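Local coordinates for DUF5624 domain-containing protein (Legionella pneumophila subsp. pneumophila, PDB 4JX2), which is of unknown function but is probably secreted, and packs in the crystal as a two-fold symmetric pair of identical chains, at the interface of chains A and B. Residues are numbered along the deposited sequence; one frame, centred on the assembly and turned at random. Chains: chain A/B, hypothetical protein.

Contact 1: the interface of chains A and B. Residues chain A 339-340; chain B 121, 124-125, 205, 373, 377.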
ATOM      1  N   VAL A 339      -1.607  22.842 -12.616  1.00 42.47           N
ATOM      2  CA  VAL A 339      -2.927  23.098 -13.206  1.00 43.08           C
ATOM      3  C   VAL A 339      -3.984  23.491 -12.133  1.00 49.46           C
ATOM      4  O   VAL A 339      -4.781  24.403 -12.383  1.00 50.58           O
ATOM      5  CB  VAL A 339      -3.418  21.912 -14.092  1.00 45.97           C
ATOM      6  CG1 VAL A 339      -4.735  22.226 -14.785  1.00 46.28           C
ATOM      7  CG2 VAL A 339      -2.363  21.513 -15.121  1.00 45.90           C
ATOM      8  N   PHE A 340      -3.995  22.842 -10.953  1.00 45.85           N
ATOM      9  CA  PHE A 340      -5.007  23.153  -9.926  1.00 45.55           C
ATOM     10  C   PHE A 340      -4.491  24.207  -8.923  1.00 47.90           C
ATOM     11  O   PHE A 340      -4.675  24.058  -7.712  1.00 48.01           O
ATOM     12  CB  PHE A 340      -5.470  21.865  -9.202  1.00 46.66           C
ATOM     13  CG  PHE A 340      -6.172  20.842 -10.073  1.00 49.18           C
ATOM     14  CD1 PHE A 340      -5.464  20.093 -11.007  1.00 53.16           C
ATOM     15  CD2 PHE A 340      -7.531  20.597  -9.935  1.00 52.31           C
ATOM     16  CE1 PHE A 340      -6.115  19.167 -11.836  1.00 54.18           C
ATOM     17  CE2 PHE A 340      -8.180  19.662 -10.755  1.00 55.47           C
ATOM     18  CZ  PHE A 340      -7.465  18.950 -11.696  1.00 53.39           C
TER
ATOM     19  N   PRO B 121     -11.957  20.624 -14.949  1.00 42.87           N
ATOM     20  CA  PRO B 121     -10.547  20.293 -15.244  1.00 42.22           C
ATOM     21  C   PRO B 121     -10.140  20.569 -16.698  1.00 44.28           C
ATOM     22  O   PRO B 121      -9.033  21.060 -16.902  1.00 45.45           O
ATOM     23  CB  PRO B 121     -10.470  18.801 -14.916  1.00 43.40           C
ATOM     24  CG  PRO B 121     -11.503  18.609 -13.872  1.00 47.41           C
ATOM     25  CD  PRO B 121     -12.636  19.483 -14.300  1.00 43.92           C
HETATM   26  N   MSE B 124      -9.401  24.186 -17.028  1.00 39.04           N
HETATM   27  CA  MSE B 124      -8.164  24.420 -16.274  1.00 38.11           C
HETATM   28  C   MSE B 124      -6.967  24.085 -17.134  1.00 42.15           C
HETATM   29  O   MSE B 124      -6.031  24.874 -17.208  1.00 43.06           O
HETATM   30  CB  MSE B 124      -8.144  23.592 -14.990  1.00 39.25           C
HETATM   31  CG  MSE B 124      -9.061  24.131 -13.936  1.00 46.78           C
HETATM   32 SE   MSE B 124      -9.045  23.023 -12.356  0.75 55.02          SE
HETATM   33  CE  MSE B 124     -11.015  23.003 -12.022  1.00 51.02           C
ATOM     34  N   TYR B 125      -7.028  22.931 -17.823  1.00 38.37           N
ATOM     35  CA  TYR B 125      -6.022  22.445 -18.753  1.00 38.12           C
ATOM     36  C   TYR B 125      -5.859  23.427 -19.906  1.00 44.64           C
ATOM     37  O   TYR B 125      -4.725  23.723 -20.276  1.00 47.28           O
ATOM     38  CB  TYR B 125      -6.449  21.083 -19.296  1.00 38.43           C
ATOM     39  CG  TYR B 125      -6.079  19.863 -18.490  1.00 38.72           C
ATOM     40  CD1 TYR B 125      -6.196  19.856 -17.098  1.00 40.10           C
ATOM     41  CD2 TYR B 125      -5.676  18.688 -19.119  1.00 38.04           C
ATOM     42  CE1 TYR B 125      -5.881  18.717 -16.354  1.00 38.54           C
ATOM     43  CE2 TYR B 125      -5.362  17.549 -18.385  1.00 37.33           C
ATOM     44  CZ  TYR B 125      -5.473  17.565 -17.006  1.00 39.98           C
ATOM     45  OH  TYR B 125      -5.163  16.423 -16.316  1.00 37.77           O
HETATM   46  N   MSE B 205      -5.796  31.310 -15.654  1.00 50.00           N
HETATM   47  CA  MSE B 205      -6.160  30.575 -14.436  1.00 49.06           C
HETATM   48  C   MSE B 205      -7.041  31.404 -13.515  1.00 49.92           C
HETATM   49  O   MSE B 205      -8.077  30.904 -13.091  1.00 49.66           O
HETATM   50  CB  MSE B 205      -4.941  30.069 -13.650  1.00 52.16           C
HETATM   51  CG  MSE B 205      -4.440  28.668 -14.040  1.00 61.14           C
HETATM   52 SE   MSE B 205      -5.718  27.126 -14.285  0.75 71.72          SE
HETATM   53  CE  MSE B 205      -6.937  27.300 -12.786  1.00 67.64           C
ATOM     54  N   LEU B 373      -9.850  16.538  -4.134  1.00 34.92           N
ATOM     55  CA  LEU B 373      -9.620  16.167  -5.530  1.00 33.80           C
ATOM     56  C   LEU B 373      -8.154  16.456  -5.910  1.00 37.42           C
ATOM     57  O   LEU B 373      -7.492  15.580  -6.470  1.00 39.32           O
ATOM     58  CB  LEU B 373     -10.604  16.923  -6.437  1.00 34.29           C
ATOM     59  CG  LEU B 373     -10.396  16.769  -7.949  1.00 38.53           C
ATOM     60  CD1 LEU B 373     -10.591  15.326  -8.395  1.00 38.16           C
ATOM     61  CD2 LEU B 373     -11.266  17.718  -8.712  1.00 38.11           C
ATOM     62  N   LEU B 377      -5.222  13.582  -6.659  1.00 37.17           N
ATOM     63  CA  LEU B 377      -4.510  13.555  -7.938  1.00 38.43           C
ATOM     64  C   LEU B 377      -2.992  13.660  -7.726  1.00 40.48           C
ATOM     65  O   LEU B 377      -2.262  12.909  -8.362  1.00 41.61           O
ATOM     66  CB  LEU B 377      -5.017  14.642  -8.915  1.00 39.62           C
ATOM     67  CG  LEU B 377      -4.229  14.790 -10.229  1.00 46.44           C
ATOM     68  CD1 LEU B 377      -4.355  13.546 -11.141  1.00 46.54           C
ATOM     69  CD2 LEU B 377      -4.573  16.084 -10.942  1.00 51.13           C
TER

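Contact 2: the interface of chains A and B. Residues chain A 128, 132, 205; chain B 60, 64, 331, 334-335.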
ATOM      1  N   LYS A 128       1.196 -21.294  20.689  1.00 42.74           N
ATOM      2  CA  LYS A 128      -0.155 -21.134  20.114  1.00 42.17           C
ATOM      3  C   LYS A 128      -0.696 -22.498  19.615  1.00 49.05           C
ATOM      4  O   LYS A 128      -1.862 -22.825  19.897  1.00 50.10           O
ATOM      5  CB  LYS A 128      -0.193 -20.087  18.994  1.00 41.28           C
ATOM      6  CG  LYS A 128      -1.619 -19.830  18.473  1.00 45.91           C
ATOM      7  CD  LYS A 128      -2.270 -18.614  19.078  1.00 50.16           C
ATOM      8  CE  LYS A 128      -3.301 -18.963  20.098  1.00 55.91           C
ATOM      9  NZ  LYS A 128      -3.813 -17.743  20.770  1.00 60.24           N
ATOM     10  N   ASN A 132      -4.166 -24.335  20.914  1.00 54.01           N
ATOM     11  CA  ASN A 132      -5.168 -24.835  19.966  1.00 54.26           C
ATOM     12  C   ASN A 132      -5.375 -26.361  20.066  1.00 59.39           C
ATOM     13  O   ASN A 132      -6.174 -26.918  19.302  1.00 60.79           O
ATOM     14  CB  ASN A 132      -4.785 -24.464  18.527  1.00 53.07           C
ATOM     15  CG  ASN A 132      -4.653 -22.985  18.262  1.00 70.43           C
ATOM     16  OD1 ASN A 132      -5.284 -22.139  18.912  1.00 62.49           O
ATOM     17  ND2 ASN A 132      -3.828 -22.646  17.287  1.00 64.09           N
HETATM   18  N   MSE A 205       2.189 -19.187  26.366  1.00 48.95           N
HETATM   19  CA  MSE A 205       2.581 -17.820  26.001  1.00 49.69           C
HETATM   20  C   MSE A 205       3.319 -17.122  27.151  1.00 48.23           C
HETATM   21  O   MSE A 205       4.418 -16.604  26.956  1.00 47.39           O
HETATM   22  CB  MSE A 205       1.356 -16.969  25.585  1.00 54.41           C
HETATM   23  CG  MSE A 205       0.630 -17.437  24.328  1.00 65.60           C
HETATM   24 SE   MSE A 205       1.630 -17.142  22.694  0.75 77.22          SE
HETATM   25  CE  MSE A 205       0.116 -17.011  21.533  1.00 73.89           C
TER
ATOM     26  N   LEU B  60       1.003 -24.032  12.476  1.00 48.21           N
ATOM     27  CA  LEU B  60       0.171 -22.991  13.075  1.00 50.21           C
ATOM     28  C   LEU B  60      -1.088 -22.699  12.254  1.00 60.74           C
ATOM     29  O   LEU B  60      -2.172 -22.671  12.835  1.00 62.64           O
ATOM     30  CB  LEU B  60       0.947 -21.680  13.311  1.00 48.01           C
ATOM     31  CG  LEU B  60       0.130 -20.512  13.883  1.00 51.86           C
ATOM     32  CD1 LEU B  60      -0.401 -20.828  15.272  1.00 51.87           C
ATOM     33  CD2 LEU B  60       0.934 -19.241  13.876  1.00 51.70           C
ATOM     34  N   GLU B  64      -5.069 -24.083  13.728  1.00 98.10           N
ATOM     35  CA  GLU B  64      -6.152 -23.104  13.872  1.00101.48           C
ATOM     36  C   GLU B  64      -7.432 -23.655  13.257  1.00112.36           C
ATOM     37  O   GLU B  64      -8.515 -23.409  13.783  1.00114.95           O
ATOM     38  CB  GLU B  64      -5.765 -21.758  13.209  1.00101.07           C
ATOM     39  CG  GLU B  64      -4.753 -20.929  13.991  1.00107.28           C
ATOM     40  CD  GLU B  64      -5.239 -20.218  15.244  1.00133.37           C
ATOM     41  OE1 GLU B  64      -6.371 -19.681  15.227  1.00141.55           O
ATOM     42  OE2 GLU B  64      -4.462 -20.147  16.223  1.00121.44           O
ATOM     43  N   ASN B 331      -3.113 -14.156  13.164  1.00 42.87           N
ATOM     44  CA  ASN B 331      -2.422 -14.917  14.197  1.00 42.81           C
ATOM     45  C   ASN B 331      -1.253 -14.155  14.789  1.00 43.33           C
ATOM     46  O   ASN B 331      -1.102 -14.164  16.009  1.00 41.90           O
ATOM     47  CB  ASN B 331      -1.953 -16.265  13.673  1.00 45.12           C
ATOM     48  CG  ASN B 331      -2.892 -17.392  14.019  1.00 58.87           C
ATOM     49  OD1 ASN B 331      -3.382 -18.073  13.121  1.00 55.90           O
ATOM     50  ND2 ASN B 331      -3.137 -17.636  15.331  1.00 40.63           N
ATOM     51  N   ILE B 334      -2.288 -11.618  17.391  1.00 36.60           N
ATOM     52  CA  ILE B 334      -2.662 -12.279  18.637  1.00 35.84           C
ATOM     53  C   ILE B 334      -1.402 -12.753  19.372  1.00 41.69           C
ATOM     54  O   ILE B 334      -1.264 -12.494  20.573  1.00 42.59           O
ATOM     55  CB  ILE B 334      -3.654 -13.442  18.353  1.00 38.31           C
ATOM     56  CG1 ILE B 334      -4.968 -12.938  17.717  1.00 37.56           C
ATOM     57  CG2 ILE B 334      -3.940 -14.259  19.620  1.00 38.73           C
ATOM     58  CD1 ILE B 334      -5.807 -14.086  17.025  1.00 40.75           C
ATOM     59  N   ILE B 335      -0.490 -13.446  18.662  1.00 38.35           N
ATOM     60  CA  ILE B 335       0.715 -14.022  19.273  1.00 38.06           C
ATOM     61  C   ILE B 335       1.597 -12.924  19.882  1.00 40.82           C
ATOM     62  O   ILE B 335       1.966 -13.049  21.046  1.00 39.87           O
ATOM     63  CB  ILE B 335       1.487 -14.952  18.295  1.00 40.85           C
ATOM     64  CG1 ILE B 335       0.637 -16.227  17.983  1.00 40.03           C
ATOM     65  CG2 ILE B 335       2.853 -15.335  18.881  1.00 41.31           C
ATOM     66  CD1 ILE B 335       0.980 -16.932  16.728  1.00 42.35           C
TER

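Contact 3: the interface of chains A and B. Residues chain A 332-333, 335-336; chain B 267, 376-378.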
ATOM      1  N   ARG A 332       1.495  13.314 -12.459  1.00 42.01           N
ATOM      2  CA  ARG A 332       0.289  13.649 -11.690  1.00 41.29           C
ATOM      3  C   ARG A 332       0.600  14.718 -10.576  1.00 45.92           C
ATOM      4  O   ARG A 332      -0.244  15.596 -10.362  1.00 46.27           O
ATOM      5  CB  ARG A 332      -0.365  12.395 -11.106  1.00 37.90           C
ATOM      6  CG  ARG A 332      -1.218  11.668 -12.119  1.00 45.10           C
ATOM      7  CD  ARG A 332      -1.417  10.226 -11.729  1.00 57.23           C
ATOM      8  NE  ARG A 332      -2.478  10.054 -10.734  1.00 61.22           N
ATOM      9  CZ  ARG A 332      -3.698   9.592 -11.005  1.00 68.60           C
ATOM     10  NH1 ARG A 332      -4.023   9.244 -12.245  1.00 50.60           N
ATOM     11  NH2 ARG A 332      -4.594   9.458 -10.039  1.00 52.27           N
ATOM     12  N   ARG A 333       1.825  14.703  -9.940  1.00 40.80           N
ATOM     13  CA  ARG A 333       2.192  15.746  -8.956  1.00 39.50           C
ATOM     14  C   ARG A 333       2.296  17.073  -9.642  1.00 43.49           C
ATOM     15  O   ARG A 333       1.841  18.081  -9.113  1.00 43.85           O
ATOM     16  CB  ARG A 333       3.529  15.478  -8.244  1.00 38.39           C
ATOM     17  CG  ARG A 333       3.608  14.278  -7.327  1.00 43.75           C
ATOM     18  CD  ARG A 333       4.911  14.381  -6.545  1.00 44.26           C
ATOM     19  NE  ARG A 333       5.297  13.145  -5.853  1.00 33.40           N
ATOM     20  CZ  ARG A 333       4.869  12.805  -4.642  1.00 62.06           C
ATOM     21  NH1 ARG A 333       3.993  13.572  -4.000  1.00 45.95           N
ATOM     22  NH2 ARG A 333       5.294  11.683  -4.073  1.00 63.23           N
ATOM     23  N   ILE A 335       0.935  17.946 -12.653  1.00 46.20           N
ATOM     24  CA  ILE A 335      -0.374  18.367 -13.156  1.00 47.05           C
ATOM     25  C   ILE A 335      -1.170  18.996 -12.019  1.00 50.60           C
ATOM     26  O   ILE A 335      -1.656  20.105 -12.188  1.00 51.67           O
ATOM     27  CB  ILE A 335      -1.169  17.247 -13.888  1.00 50.25           C
ATOM     28  CG1 ILE A 335      -0.468  16.860 -15.221  1.00 51.64           C
ATOM     29  CG2 ILE A 335      -2.627  17.687 -14.165  1.00 51.16           C
ATOM     30  CD1 ILE A 335      -0.747  15.360 -15.695  1.00 55.97           C
ATOM     31  N   ALA A 336      -1.255  18.340 -10.862  1.00 46.24           N
ATOM     32  CA  ALA A 336      -2.004  18.876  -9.724  1.00 46.10           C
ATOM     33  C   ALA A 336      -1.499  20.262  -9.285  1.00 50.58           C
ATOM     34  O   ALA A 336      -2.301  21.187  -9.123  1.00 51.40           O
ATOM     35  CB  ALA A 336      -1.927  17.914  -8.559  1.00 45.72           C
TER
ATOM     36  N   ASN B 267      -2.951   2.842 -11.758  1.00 48.53           N
ATOM     37  CA  ASN B 267      -2.470   3.477 -10.518  1.00 46.45           C
ATOM     38  C   ASN B 267      -1.930   2.385  -9.579  1.00 45.97           C
ATOM     39  O   ASN B 267      -2.632   1.894  -8.684  1.00 43.50           O
ATOM     40  CB  ASN B 267      -3.563   4.320  -9.860  1.00 44.79           C
ATOM     41  CG  ASN B 267      -3.038   5.370  -8.916  1.00 58.68           C
ATOM     42  OD1 ASN B 267      -1.872   5.361  -8.488  1.00 57.47           O
ATOM     43  ND2 ASN B 267      -3.900   6.304  -8.570  1.00 43.94           N
ATOM     44  N   SER B 376      -5.876  13.923  -3.903  1.00 30.90           N
ATOM     45  CA  SER B 376      -6.019  12.604  -4.517  1.00 30.39           C
ATOM     46  C   SER B 376      -5.282  12.481  -5.868  1.00 37.61           C
ATOM     47  O   SER B 376      -4.762  11.399  -6.176  1.00 36.17           O
ATOM     48  CB  SER B 376      -7.486  12.284  -4.730  1.00 30.75           C
ATOM     49  OG  SER B 376      -8.197  12.618  -3.559  1.00 31.43           O
ATOM     50  N   LEU B 377      -5.222  13.582  -6.659  1.00 37.17           N
ATOM     51  CA  LEU B 377      -4.510  13.555  -7.938  1.00 38.43           C
ATOM     52  C   LEU B 377      -2.992  13.660  -7.726  1.00 40.48           C
ATOM     53  O   LEU B 377      -2.262  12.909  -8.362  1.00 41.61           O
ATOM     54  CB  LEU B 377      -5.017  14.642  -8.915  1.00 39.62           C
ATOM     55  CG  LEU B 377      -4.229  14.790 -10.229  1.00 46.44           C
ATOM     56  CD1 LEU B 377      -4.355  13.546 -11.141  1.00 46.54           C
ATOM     57  CD2 LEU B 377      -4.573  16.084 -10.942  1.00 51.13           C
ATOM     58  N   ALA B 378      -2.523  14.551  -6.841  1.00 36.16           N
ATOM     59  CA  ALA B 378      -1.078  14.772  -6.609  1.00 36.60           C
ATOM     60  C   ALA B 378      -0.370  13.619  -5.897  1.00 40.77           C
ATOM     61  O   ALA B 378       0.786  13.327  -6.240  1.00 41.18           O
ATOM     62  CB  ALA B 378      -0.857  16.047  -5.808  1.00 37.39           C
TER
HETATM   63  O   HOH W   1      -3.148   9.865  -7.731  1.00 35.80           O

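Contact 4: the interface of chains A and B. Residues chain A 299, 302, 325, 329; chain B 266-269.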
ATOM      1  N   THR A 299       5.298   1.280  -5.396  1.00 34.31           N
ATOM      2  CA  THR A 299       4.336   0.833  -6.395  1.00 34.46           C
ATOM      3  C   THR A 299       4.087  -0.683  -6.241  1.00 39.35           C
ATOM      4  O   THR A 299       4.587  -1.470  -7.058  1.00 39.26           O
ATOM      5  CB  THR A 299       4.848   1.213  -7.800  1.00 36.57           C
ATOM      6  OG1 THR A 299       6.110   0.585  -8.010  1.00 28.06           O
ATOM      7  CG2 THR A 299       4.970   2.727  -7.995  1.00 35.11           C
ATOM      8  N   ALA A 302       3.082  -2.694  -9.440  1.00 33.49           N
ATOM      9  CA  ALA A 302       3.900  -2.663 -10.634  1.00 33.92           C
ATOM     10  C   ALA A 302       4.220  -4.093 -11.050  1.00 40.61           C
ATOM     11  O   ALA A 302       4.473  -4.950 -10.188  1.00 40.13           O
ATOM     12  CB  ALA A 302       5.183  -1.897 -10.377  1.00 33.91           C
ATOM     13  N   VAL A 325       5.246   3.499 -14.988  1.00 41.07           N
ATOM     14  CA  VAL A 325       5.251   3.434 -13.530  1.00 38.94           C
ATOM     15  C   VAL A 325       5.720   4.774 -12.944  1.00 42.32           C
ATOM     16  O   VAL A 325       4.874   5.565 -12.540  1.00 42.20           O
ATOM     17  CB  VAL A 325       6.035   2.225 -12.960  1.00 41.10           C
ATOM     18  CG1 VAL A 325       5.920   2.177 -11.446  1.00 38.85           C
ATOM     19  CG2 VAL A 325       5.513   0.923 -13.550  1.00 41.30           C
ATOM     20  N   ARG A 329       3.325   8.737 -12.013  1.00 41.08           N
ATOM     21  CA  ARG A 329       3.201   9.208 -10.622  1.00 40.75           C
ATOM     22  C   ARG A 329       3.768  10.601 -10.492  1.00 47.17           C
ATOM     23  O   ARG A 329       3.135  11.468  -9.889  1.00 48.50           O
ATOM     24  CB  ARG A 329       3.860   8.272  -9.598  1.00 39.01           C
ATOM     25  CG  ARG A 329       3.767   6.780  -9.867  1.00 47.65           C
ATOM     26  CD  ARG A 329       2.508   6.072  -9.405  1.00 53.51           C
ATOM     27  NE  ARG A 329       1.312   6.372 -10.199  1.00 68.04           N
ATOM     28  CZ  ARG A 329       0.974   5.764 -11.335  1.00 75.42           C
ATOM     29  NH1 ARG A 329       1.761   4.826 -11.856  1.00 51.87           N
ATOM     30  NH2 ARG A 329      -0.145   6.106 -11.970  1.00 56.41           N
TER
ATOM     31  N   SER B 266      -4.088   1.561 -13.945  1.00 57.75           N
ATOM     32  CA  SER B 266      -2.641   1.801 -14.014  1.00 56.61           C
ATOM     33  C   SER B 266      -2.094   2.510 -12.750  1.00 55.40           C
ATOM     34  O   SER B 266      -0.888   2.734 -12.672  1.00 55.16           O
ATOM     35  CB  SER B 266      -2.285   2.618 -15.252  1.00 62.73           C
ATOM     36  OG  SER B 266      -3.033   3.822 -15.292  1.00 75.22           O
ATOM     37  N   ASN B 267      -2.951   2.842 -11.758  1.00 48.53           N
ATOM     38  CA  ASN B 267      -2.470   3.477 -10.518  1.00 46.45           C
ATOM     39  C   ASN B 267      -1.930   2.385  -9.579  1.00 45.97           C
ATOM     40  O   ASN B 267      -2.632   1.894  -8.684  1.00 43.50           O
ATOM     41  CB  ASN B 267      -3.563   4.320  -9.860  1.00 44.79           C
ATOM     42  CG  ASN B 267      -3.038   5.370  -8.916  1.00 58.68           C
ATOM     43  OD1 ASN B 267      -1.872   5.361  -8.488  1.00 57.47           O
ATOM     44  ND2 ASN B 267      -3.900   6.304  -8.570  1.00 43.94           N
ATOM     45  N   VAL B 268      -0.676   1.977  -9.844  1.00 41.38           N
ATOM     46  CA  VAL B 268       0.036   0.868  -9.178  1.00 39.47           C
ATOM     47  C   VAL B 268       0.577   1.204  -7.773  1.00 37.14           C
ATOM     48  O   VAL B 268       1.116   0.324  -7.126  1.00 35.19           O
ATOM     49  CB  VAL B 268       1.173   0.325 -10.070  1.00 43.65           C
ATOM     50  CG1 VAL B 268       0.610  -0.392 -11.288  1.00 43.81           C
ATOM     51  CG2 VAL B 268       2.151   1.426 -10.477  1.00 43.52           C
ATOM     52  N   SER B 269       0.345   2.417  -7.281  1.00 32.55           N
ATOM     53  CA  SER B 269       0.835   2.872  -5.985  1.00 32.47           C
ATOM     54  C   SER B 269      -0.291   3.304  -5.022  1.00 36.45           C
ATOM     55  O   SER B 269      -0.002   3.707  -3.888  1.00 36.21           O
ATOM     56  CB  SER B 269       1.779   4.057  -6.202  1.00 34.46           C
ATOM     57  OG  SER B 269       1.082   5.125  -6.826  1.00 39.43           O
TER

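Contact 1: the interface of chains A and B
The aromatic ring of A:Phe340 is held between apolar groups of B:Met124 and B:Leu377, at a helix-end contact between two copies of a DUF5624-family protein. A:Val339 closes helix 315-339 and A:Phe340 follows it; their chain B partners come mainly from helices 119-131 and 366-378. Contacts with the ring come from opposite faces. Over one face lies the selenium of selenomethionine B:Met124, displaced toward the CD2 and CE2 side, with SE 3.7 Å from A:Phe340 CD2. On the other face B:Leu377 approaches at about a right angle, its methyl CD2 lying 3.6 Å from A:Phe340 CE1 and slanting in from beyond the rim. B:Leu373 CD2 comes from this same side, more loosely, 4.2 Å from A:Phe340 CE2. B:Pro121 flanks the far end of the ring near CZ.

Apolar packing continues at A:Val339, where one branch does the touching. CG1 stands anti to the backbone N (chi1 -176°), which directs it toward helix 119-131 of chain B. There it meets B:Tyr125 CD1 at 3.6 Å, with the valine and tyrosine side chains crossing nearly at right angles, and B:Met124 CB at 3.7 Å.

A polarisable contact involves the backbone. Selenomethionine B:Met205 lies at the start of helix 205-213; its bend at chi2 places SE 3.5 Å from the carbonyl O of A:Val339, and the bend at chi3 keeps the methyl CE beside that oxygen.

Contact 2: the interface of chains A and B
The carboxylate of B:Glu64 is approached on its two faces by amides from different chains, A:Asn132 on one and B:Asn331 on the other. A:Asn132 ND2 donates across the interface to B:Glu64 OE2 at 2.8 Å, coming from 53° out of the carboxylate plane. The amide and carboxylate planes stand almost perpendicular, 84° apart, and the acceptor is also tilted from the amide plane of A:Asn132. On the opposite face B:Asn331 ND2 donates to the same B:Glu64 OE2 at 3.0 Å, and here the acceptor lies in the amide plane. As modelled, one oxygen accepts from two N-H groups, one on each face, B:Asn331 coming almost perpendicular to the carboxylate plane; B:Glu64 is poorly ordered, so this is tentative.

Beside this pair runs the stem of A:Lys128. Its CG is anti to the backbone N (chi1 -175°) and sits 3.6 Å from B:Leu60 CD1; a bend at chi2 carries CD to 3.9 Å from B:Ile335 CG1, and a second at chi3 turns the amine NZ toward B:Ile334 CG2. At 5.2 Å from B:Glu64 OE2, too far for a salt bridge, NZ might favour the charged carboxylate at long range. Selenomethionine A:Met205 adds its methyl CE, 3.7 Å from B:Ile335 CG1.

The patch joins helix 119-131, the loop residue after it and the start of helix 205-213 of chain A to helices 56-66 and 315-339 of chain B, and may help fix the pairing of the two copies.

Contact 3: the interface of chains A and B
A:Arg332 lays its guanidinium group flat against B:Leu377, whose methyl CD1 sits 3.9 Å above the plane of the A:Arg332 guanidinium and over its centre. The arginine chain bends at chi3 (81°), turning the head so that NE and NH2 both point to an ordered water at the edge of the group, in its plane. That water lies 2.8 Å from A:Arg332 NH2 and 2.7 Å from the carbonyl O of B:Ser376, with longer links to A:Arg332 NE and B:Leu377 O. The arginine is thereby coupled through solvent to the last turn of helix 366-378, where the helix end would probably favour a positive group. The amide of B:Asn267 stands obliquely to the guanidinium, their planes 56° apart, and brings ND2 to 3.5 Å from A:Arg332 NH2 without a bond.

Further along, small groups let the backbones come close: A:Ala336 CB meets B:Ala378 CB at 3.5 Å. The second methyl of B:Leu377, CD2, rests 4.0 Å from A:Ala336 CA, with A:Ile335 CG2 beside it. The extended chain of A:Arg333 passes the carbonyl O of B:Ala378.

The site lies where the last two turns or so of chain A helix 315-339 meet the C-terminal end of chain B helix 366-378, with the loop bearing B:Asn267 alongside.

Contact 4: the interface of chains A and B
The loop of chain B at residues 266-269, which follows strand 257-262, meets helix 315-339 of chain A and the chain A loop after strand 296-298. A:Arg329 reaches from the helix over this turn, its chain bent at chi2 (-85°) and chi3 (72°) so that the guanidinium covers the loop backbone. The backbone N of B:Val268 lies 4.2 Å above the plane of the A:Arg329 guanidinium, offset toward its rim, and the group runs nearly parallel to the amide of B:Asn267, their planes 21° apart. The carbonyl O of B:Ser266 is 3.5 Å from both A:Arg329 NH1 and NH2, a spacing not counted as a hydrogen bond, though the positive group may attract the carbonyl. Within the loop, B:Ser269 OG donates a weak hydrogen bond to B:Asn267 OD1.

B:Val268 supplies the apolar part. Its CG2 fits between the arginine head and the neighbouring loop, 3.7 Å from A:Arg329 NH1 and 3.8 Å from A:Thr299 CB, with A:Val325 CG1 farther off. The other branch, CG1, faces A:Ala302, whose CA is 4.1 Å away. A:Thr299 CG2 packs on B:Ser269 CB.

The site thus places the chain B turn against the middle of chain A helix 315-339, beside the loop of A:Thr299 and A:Ala302.

Contacts 1, 3 and 4 line helix 315-339 of chain A: the C-alpha centres of contacts 1 and 3 are about 10 Å apart, those of contacts 3 and 4 about 12 Å, and those of contacts 1 and 4 about 21 Å. B:Leu377 joins contact 1 to contact 3, and B:Asn267 joins contact 3 to contact 4. Contact 2, about 51 Å from contact 1, uses helices 119-131, 205-213 and 315-339 with the chains exchanged, adds helix 56-66, and shares Met205 with the twin of contact 1, which it probably adjoins. Each chain thus lays its long helix against the other, consistent with a dimer.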